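Local coordinates for protein alpha-glucosidase (PDB 6PNR) that probably hydrolyses alpha-glycosides of sulfoquinovose, the sulfonated sugar of plant sulfolipids, as a sulfoquinovosidase of glycoside hydrolase family 31, at residues A[574-579]-A[587-592]. Residues are numbered along the deposited sequence; the frame is centred on the assembly and turned at random.
Sequences RPLFMH and YDIQYE. With SO4 (sulfate ion), chain D.
Phe577 and Tyr587 set their rings nearly parallel, the planes 7° apart, but displaced so far that they barely overlap. What sits over the middle of the tyrosine ring is instead the methylene of Phe577, its CB 3.6 Å from the ring centroid in a CH-pi contact. With CB there, and CG between the backbone N and the carbonyl carbon (chi1 62°), the phenylalanine ring is carried toward the CD1-CE1 edge of Tyr587; its opposite face rests on CB of Pro575, whose rigid apolar ring suits it to backing an aromatic one. Tyr587 suits its place because its flat ring covers Phe577 while its hydroxyl bonds to the backbone oxygen of Glu581 in the connecting loop. An alanine here would probably uncover that face of Phe577 and leave the Glu581 carbonyl without this donor. Farther along, Leu576 CD2 touches both Ile589 CD1 (4.0 Å) and Glu592 OE1 (3.6 Å), while CD1 packs against the Glu592 backbone carbonyl; the other carboxylate oxygen, OE2, accepts from Tyr615 N. No direct hydrogen bond joins the segments; a water does so, accepting from Leu576 N (3.0 Å) and lying within bonding distance of the carbonyl oxygens of Ile589 and Glu592. Gln590 N donates to a sulfate oxygen, O1, at 2.8 Å, the ion probably coming from the crystallisation liquor. The segments lie at either end of the connection between strands 573-574 and 593-595, antiparallel neighbours in the C-terminal-domain sheet, the first starting on the last residue of strand 573-574, with helix 217-228 packed on Met578 and Tyr587 and helix 469-481 on Pro575 and Tyr591.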
ATOM      1  N   ARG A 574      21.991  15.418 -20.854  1.00 25.72           N
ATOM      2  CA  ARG A 574      20.906  16.345 -21.144  1.00 25.80           C
ATOM      3  C   ARG A 574      19.715  15.627 -21.754  1.00 25.93           C
ATOM      4  O   ARG A 574      19.883  14.676 -22.526  1.00 28.88           O
ATOM      5  CB  ARG A 574      21.370  17.432 -22.127  1.00 27.43           C
ATOM      6  CG  ARG A 574      22.692  18.035 -21.732  1.00 32.26           C
ATOM      7  CD  ARG A 574      23.257  18.997 -22.754  1.00 28.99           C
ATOM      8  NE  ARG A 574      24.589  19.436 -22.331  1.00 33.40           N
ATOM      9  CZ  ARG A 574      25.338  20.323 -22.978  1.00 33.74           C
ATOM     10  NH1 ARG A 574      24.888  20.889 -24.094  1.00 29.74           N
ATOM     11  NH2 ARG A 574      26.543  20.636 -22.509  1.00 31.39           N
ATOM     12  N   PRO A 575      18.503  16.075 -21.452  1.00 25.40           N
ATOM     13  CA  PRO A 575      17.331  15.495 -22.108  1.00 26.89           C
ATOM     14  C   PRO A 575      17.268  15.949 -23.556  1.00 33.21           C
ATOM     15  O   PRO A 575      17.785  17.008 -23.925  1.00 28.72           O
ATOM     16  CB  PRO A 575      16.160  16.042 -21.286  1.00 28.00           C
ATOM     17  CG  PRO A 575      16.658  17.320 -20.738  1.00 31.76           C
ATOM     18  CD  PRO A 575      18.138  17.140 -20.502  1.00 29.04           C
ATOM     19  N   LEU A 576      16.651  15.120 -24.392  1.00 31.04           N
ATOM     20  CA  LEU A 576      16.652  15.431 -25.816  1.00 32.96           C
ATOM     21  C   LEU A 576      16.030  16.796 -26.094  1.00 33.76           C
ATOM     22  O   LEU A 576      16.496  17.518 -26.983  1.00 35.72           O
ATOM     23  CB  LEU A 576      15.931  14.329 -26.587  1.00 32.05           C
ATOM     24  CG  LEU A 576      16.783  13.214 -27.194  1.00 30.69           C
ATOM     25  CD1 LEU A 576      17.646  12.491 -26.143  1.00 27.86           C
ATOM     26  CD2 LEU A 576      15.883  12.215 -27.912  1.00 35.06           C
ATOM     27  N   PHE A 577      15.015  17.187 -25.318  1.00 32.85           N
ATOM     28  CA  PHE A 577      14.341  18.452 -25.578  1.00 33.44           C
ATOM     29  C   PHE A 577      15.174  19.658 -25.187  1.00 35.43           C
ATOM     30  O   PHE A 577      14.756  20.784 -25.470  1.00 36.92           O
ATOM     31  CB  PHE A 577      12.973  18.497 -24.875  1.00 34.16           C
ATOM     32  CG  PHE A 577      13.030  18.396 -23.370  1.00 31.29           C
ATOM     33  CD1 PHE A 577      13.345  19.496 -22.594  1.00 31.61           C
ATOM     34  CD2 PHE A 577      12.726  17.195 -22.726  1.00 33.29           C
ATOM     35  CE1 PHE A 577      13.383  19.411 -21.214  1.00 35.57           C
ATOM     36  CE2 PHE A 577      12.759  17.105 -21.334  1.00 30.34           C
ATOM     37  CZ  PHE A 577      13.079  18.216 -20.578  1.00 31.56           C
ATOM     38  N   MET A 578      16.339  19.464 -24.563  1.00 36.41           N
ATOM     39  CA  MET A 578      17.179  20.608 -24.235  1.00 31.94           C
ATOM     40  C   MET A 578      17.792  21.226 -25.481  1.00 34.85           C
ATOM     41  O   MET A 578      18.116  22.417 -25.478  1.00 34.18           O
ATOM     42  CB  MET A 578      18.284  20.207 -23.261  1.00 32.98           C
ATOM     43  CG  MET A 578      19.128  21.375 -22.792  1.00 30.73           C
ATOM     44  SD  MET A 578      20.117  20.974 -21.351  1.00 36.27           S
ATOM     45  CE  MET A 578      18.903  21.182 -20.042  1.00 29.98           C
ATOM     46  N   HIS A 579      17.966  20.443 -26.549  1.00 30.37           N
ATOM     47  CA  HIS A 579      18.516  20.961 -27.793  1.00 38.02           C
ATOM     48  C   HIS A 579      17.575  20.796 -28.972  1.00 40.69           C
ATOM     49  O   HIS A 579      17.905  21.247 -30.073  1.00 39.27           O
ATOM     50  CB  HIS A 579      19.851  20.288 -28.121  1.00 31.97           C
ATOM     51  CG  HIS A 579      20.948  20.641 -27.172  1.00 39.02           C
ATOM     52  ND1 HIS A 579      21.468  21.915 -27.080  1.00 34.25           N
ATOM     53  CD2 HIS A 579      21.626  19.889 -26.272  1.00 35.84           C
ATOM     54  CE1 HIS A 579      22.420  21.931 -26.163  1.00 38.21           C
ATOM     55  NE2 HIS A 579      22.529  20.718 -25.652  1.00 31.78           N
ATOM     56  N   TYR A 587      10.048  15.127 -25.384  1.00 33.86           N
ATOM     57  CA  TYR A 587       9.572  15.338 -24.024  1.00 32.52           C
ATOM     58  C   TYR A 587       9.134  14.053 -23.329  1.00 35.59           C
ATOM     59  O   TYR A 587       8.904  14.079 -22.117  1.00 36.13           O
ATOM     60  CB  TYR A 587       8.430  16.360 -24.029  1.00 33.13           C
ATOM     61  CG  TYR A 587       8.932  17.742 -24.392  1.00 32.53           C
ATOM     62  CD1 TYR A 587       9.357  18.632 -23.417  1.00 29.24           C
ATOM     63  CD2 TYR A 587       9.025  18.128 -25.720  1.00 36.23           C
ATOM     64  CE1 TYR A 587       9.842  19.893 -23.770  1.00 35.69           C
ATOM     65  CE2 TYR A 587       9.499  19.362 -26.078  1.00 39.35           C
ATOM     66  CZ  TYR A 587       9.909  20.245 -25.108  1.00 34.75           C
ATOM     67  OH  TYR A 587      10.383  21.475 -25.509  1.00 36.21           O
ATOM     68  N   ASP A 588       9.019  12.938 -24.051  1.00 35.99           N
ATOM     69  CA  ASP A 588       8.553  11.683 -23.468  1.00 35.18           C
ATOM     70  C   ASP A 588       9.659  10.661 -23.287  1.00 36.27           C
ATOM     71  O   ASP A 588       9.395   9.557 -22.799  1.00 32.33           O
ATOM     72  CB  ASP A 588       7.452  11.065 -24.333  1.00 34.14           C
ATOM     73  CG  ASP A 588       6.199  11.907 -24.367  1.00 44.39           C
ATOM     74  OD1 ASP A 588       5.809  12.445 -23.302  1.00 42.37           O
ATOM     75  OD2 ASP A 588       5.608  12.030 -25.462  1.00 45.03           O
ATOM     76  N   ILE A 589      10.881  10.986 -23.680  1.00 36.63           N
ATOM     77  CA  ILE A 589      11.969  10.022 -23.731  1.00 34.60           C
ATOM     78  C   ILE A 589      12.829  10.186 -22.486  1.00 39.17           C
ATOM     79  O   ILE A 589      13.316  11.285 -22.198  1.00 32.68           O
ATOM     80  CB  ILE A 589      12.797  10.208 -25.009  1.00 39.01           C
ATOM     81  CG1 ILE A 589      11.986   9.709 -26.220  1.00 34.47           C
ATOM     82  CG2 ILE A 589      14.146   9.508 -24.874  1.00 39.04           C
ATOM     83  CD1 ILE A 589      12.522  10.170 -27.548  1.00 35.86           C
ATOM     84  N   GLN A 590      13.031   9.096 -21.747  1.00 33.25           N
ATOM     85  CA  GLN A 590      13.852   9.186 -20.549  1.00 26.58           C
ATOM     86  C   GLN A 590      14.956   8.136 -20.475  1.00 30.68           C
ATOM     87  O   GLN A 590      15.680   8.103 -19.472  1.00 29.66           O
ATOM     88  CB  GLN A 590      12.970   9.123 -19.286  1.00 28.22           C
ATOM     89  CG  GLN A 590      12.333   7.769 -19.008  1.00 30.17           C
ATOM     90  CD  GLN A 590      11.584   7.727 -17.684  1.00 33.46           C
ATOM     91  OE1 GLN A 590      10.737   8.576 -17.401  1.00 35.04           O
ATOM     92  NE2 GLN A 590      11.903   6.735 -16.856  1.00 33.91           N
ATOM     93  N   TYR A 591      15.122   7.291 -21.497  1.00 28.31           N
ATOM     94  CA  TYR A 591      16.230   6.340 -21.531  1.00 27.00           C
ATOM     95  C   TYR A 591      17.183   6.603 -22.698  1.00 29.56           C
ATOM     96  O   TYR A 591      18.025   5.752 -23.021  1.00 28.81           O
ATOM     97  CB  TYR A 591      15.693   4.901 -21.544  1.00 27.58           C
ATOM     98  CG  TYR A 591      14.854   4.582 -20.307  1.00 26.66           C
ATOM     99  CD1 TYR A 591      15.391   4.687 -19.031  1.00 29.58           C
ATOM    100  CD2 TYR A 591      13.530   4.196 -20.420  1.00 34.77           C
ATOM    101  CE1 TYR A 591      14.626   4.404 -17.899  1.00 27.52           C
ATOM    102  CE2 TYR A 591      12.762   3.899 -19.301  1.00 28.47           C
ATOM    103  CZ  TYR A 591      13.313   4.001 -18.051  1.00 26.62           C
ATOM    104  OH  TYR A 591      12.535   3.739 -16.947  1.00 30.93           O
ATOM    105  N   GLU A 592      17.082   7.764 -23.329  1.00 29.65           N
ATOM    106  CA  GLU A 592      18.153   8.317 -24.147  1.00 29.23           C
ATOM    107  C   GLU A 592      18.553   9.664 -23.560  1.00 27.27           C
ATOM    108  O   GLU A 592      17.735  10.345 -22.937  1.00 30.55           O
ATOM    109  CB  GLU A 592      17.726   8.512 -25.621  1.00 29.08           C
ATOM    110  CG  GLU A 592      16.883   7.369 -26.182  1.00 33.17           C
ATOM    111  CD  GLU A 592      16.568   7.550 -27.653  1.00 37.61           C
ATOM    112  OE1 GLU A 592      16.623   8.703 -28.133  1.00 32.55           O
ATOM    113  OE2 GLU A 592      16.268   6.542 -28.326  1.00 31.94           O
TER
HETATM  114  S   SO4 D 702      11.981   5.990 -23.598  1.00 58.50           S
HETATM  115  O1  SO4 D 702      11.499   6.894 -22.544  1.00 39.83           O
HETATM  116  O2  SO4 D 702      11.229   6.256 -24.836  1.00 52.46           O
HETATM  117  O3  SO4 D 702      11.741   4.593 -23.208  1.00 53.33           O
HETATM  118  O4  SO4 D 702      13.418   6.208 -23.843  1.00 39.45           O
HETATM  119  O   HOH W   1      16.047  12.519 -23.129  1.00 32.06           O